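Local structure of alanine racemase, biosynthetic (Pseudomonas aeruginosa PAO1, 6A2F) at residues Lys21-Gln26 against Ala196-Pro201. The protein is a two-domain enzyme of the alanine racemase family, with an N-terminal TIM barrel that carries pyridoxal phosphate and a beta-rich C-terminal domain. Numbering follows the deposited sequence.
Sequences KRCAPQ and AVLTIP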
loop_
_atom_site.group_PDB
_atom_site.type_symbol
_atom_site.label_atom_id
_atom_site.label_comp_id
_atom_site.label_asym_id
_atom_site.label_seq_id
_atom_site.Cartn_x
_atom_site.Cartn_y
_atom_site.Cartn_z
ATOM N N LYS A 21 -6.131 -20.826 19.729
ATOM C CA LYS A 21 -7.059 -21.269 20.766
ATOM C C LYS A 21 -6.448 -22.332 21.685
ATOM O O LYS A 21 -6.705 -22.338 22.891
ATOM C CB LYS A 21 -8.371 -21.754 20.153
ATOM C CG LYS A 21 -9.369 -20.628 19.908
ATOM C CD LYS A 21 -10.732 -21.149 19.463
ATOM C CE LYS A 21 -11.467 -21.930 20.547
ATOM N NZ LYS A 21 -11.654 -21.146 21.799
ATOM N N ARG A 22 -5.609 -23.193 21.111
ATOM C CA ARG A 22 -4.941 -24.274 21.845
ATOM C C ARG A 22 -3.912 -23.763 22.871
ATOM O O ARG A 22 -3.581 -24.468 23.829
ATOM C CB ARG A 22 -4.314 -25.272 20.856
ATOM C CG ARG A 22 -3.633 -26.489 21.468
ATOM C CD ARG A 22 -4.608 -27.503 22.059
ATOM N NE ARG A 22 -3.917 -28.756 22.375
ATOM C CZ ARG A 22 -4.506 -29.883 22.775
ATOM N NH1 ARG A 22 -5.823 -29.948 22.925
ATOM N NH2 ARG A 22 -3.767 -30.958 23.024
ATOM N N CYS A 23 -3.430 -22.535 22.681
ATOM C CA CYS A 23 -2.557 -21.881 23.660
ATOM C C CYS A 23 -3.254 -21.606 24.992
ATOM O O CYS A 23 -2.608 -21.546 26.033
ATOM C CB CYS A 23 -2.001 -20.574 23.100
ATOM S SG CYS A 23 -0.849 -20.792 21.729
ATOM N N ALA A 24 -4.570 -21.422 24.946
ATOM C CA ALA A 24 -5.380 -21.201 26.144
ATOM C C ALA A 24 -6.761 -21.820 25.934
ATOM O O ALA A 24 -7.739 -21.097 25.756
ATOM C CB ALA A 24 -5.491 -19.712 26.447
ATOM N N PRO A 25 -6.845 -23.168 25.960
ATOM C CA PRO A 25 -8.062 -23.875 25.514
ATOM C C PRO A 25 -9.325 -23.568 26.320
ATOM O O PRO A 25 -10.426 -23.638 25.774
ATOM C CB PRO A 25 -7.687 -25.358 25.631
ATOM C CG PRO A 25 -6.543 -25.398 26.585
ATOM C CD PRO A 25 -5.800 -24.103 26.416
ATOM N N GLN A 26 -9.176 -23.214 27.592
ATOM C CA GLN A 26 -10.341 -22.907 28.422
ATOM C C GLN A 26 -10.793 -21.451 28.271
ATOM O O GLN A 26 -11.770 -21.017 28.895
ATOM C CB GLN A 26 -10.066 -23.245 29.887
ATOM C CG GLN A 26 -9.658 -24.694 30.108
ATOM C CD GLN A 26 -9.414 -25.022 31.567
ATOM O OE1 GLN A 26 -9.662 -26.145 32.005
ATOM N NE2 GLN A 26 -8.924 -24.041 32.329
ATOM N N ALA A 196 1.953 -12.374 22.472
ATOM C CA ALA A 196 1.675 -12.807 23.833
ATOM C C ALA A 196 0.925 -14.134 23.888
ATOM O O ALA A 196 1.117 -14.911 24.824
ATOM C CB ALA A 196 0.915 -11.726 24.594
ATOM N N VAL A 197 0.078 -14.396 22.890
ATOM C CA VAL A 197 -0.670 -15.659 22.816
ATOM C C VAL A 197 0.299 -16.838 22.783
ATOM O O VAL A 197 0.021 -17.904 23.346
ATOM C CB VAL A 197 -1.613 -15.716 21.587
ATOM C CG1 VAL A 197 -2.086 -17.141 21.311
ATOM C CG2 VAL A 197 -2.808 -14.798 21.787
ATOM N N LEU A 198 1.442 -16.628 22.141
ATOM C CA LEU A 198 2.428 -17.684 21.975
ATOM C C LEU A 198 3.475 -17.735 23.086
ATOM O O LEU A 198 4.055 -18.787 23.332
ATOM C CB LEU A 198 3.110 -17.576 20.604
ATOM C CG LEU A 198 2.283 -17.982 19.380
ATOM C CD1 LEU A 198 2.792 -17.268 18.134
ATOM C CD2 LEU A 198 2.271 -19.495 19.184
ATOM N N THR A 199 3.718 -16.611 23.758
ATOM C CA THR A 199 4.858 -16.532 24.674
ATOM C C THR A 199 4.587 -16.021 26.094
ATOM O O THR A 199 5.413 -16.241 26.982
ATOM C CB THR A 199 6.018 -15.725 24.058
ATOM O OG1 THR A 199 5.574 -14.396 23.767
ATOM C CG2 THR A 199 6.526 -16.391 22.775
ATOM N N ILE A 200 3.458 -15.340 26.316
ATOM C CA ILE A 200 3.142 -14.781 27.646
ATOM C C ILE A 200 1.833 -15.351 28.218
ATOM O O ILE A 200 0.815 -14.649 28.235
ATOM C CB ILE A 200 3.045 -13.222 27.645
ATOM C CG1 ILE A 200 3.973 -12.560 26.611
ATOM C CG2 ILE A 200 3.246 -12.654 29.050
ATOM C CD1 ILE A 200 5.458 -12.752 26.833
ATOM N N PRO A 201 1.853 -16.613 28.710
ATOM C CA PRO A 201 0.609 -17.227 29.218
ATOM C C PRO A 201 -0.099 -16.421 30.322
ATOM O O PRO A 201 -1.329 -16.489 30.435
ATOM C CB PRO A 201 1.066 -18.604 29.736
ATOM C CG PRO A 201 2.550 -18.507 29.873
ATOM C CD PRO A 201 3.002 -17.532 28.827
#
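This is a small, mostly apolar contact in the N-terminal TIM-barrel domain, between the chain leading out of helix 10-22 and the last turn of helix 194-199, where Cys-23 meets Val-197 and Leu-198. Residues 21-26 carry the chain toward strand 28-32. Residues 196-201 end helix 194-199 and lead toward strand 207-208. Those two strands lie side by side in the parallel sheet, so the contact links the connections that enter neighbouring barrel strands. Its two segments bury 119 Å² between them.

Cys-23 is the single residue of 21-26 that touches the other segment. Its CB points toward 196-201, and its CA lies 6.6 Å from the CA of Val-197. The first torsion (chi1 -68°) sets SG anti to the carbonyl carbon and brings it alongside the last turn of the helix. Cys-23 CB and Cys-23 SG are each 3.4 Å from Val-197 O. This is van der Waals contact; the same oxygen is hydrogen-bonded to the imidazole of His-204.

Val-197 also presents one methyl branch. CG1 is anti to the backbone N (chi1 165°), and Val-197 CG1 lies 3.9 Å from both CB and SG of Cys-23. The valine is buried and also packs on Leu-208 and Met-213. Ala-24 rests on Leu-208 too, so both segments pack against strand 207-208.

Ala-24 N bonds to Lys-21 O at 3.1 Å, closing the turn that holds Cys-23. Ile-200 N bonds to Ala-196 O at 2.8 Å. Ile-200 is the first residue after helix 194-199 to leave helical geometry. Leu-198 starts away from Cys-23, but its end turns back, and methyl CD2 of Leu-198 reaches 4.2 Å from Cys-23 SG.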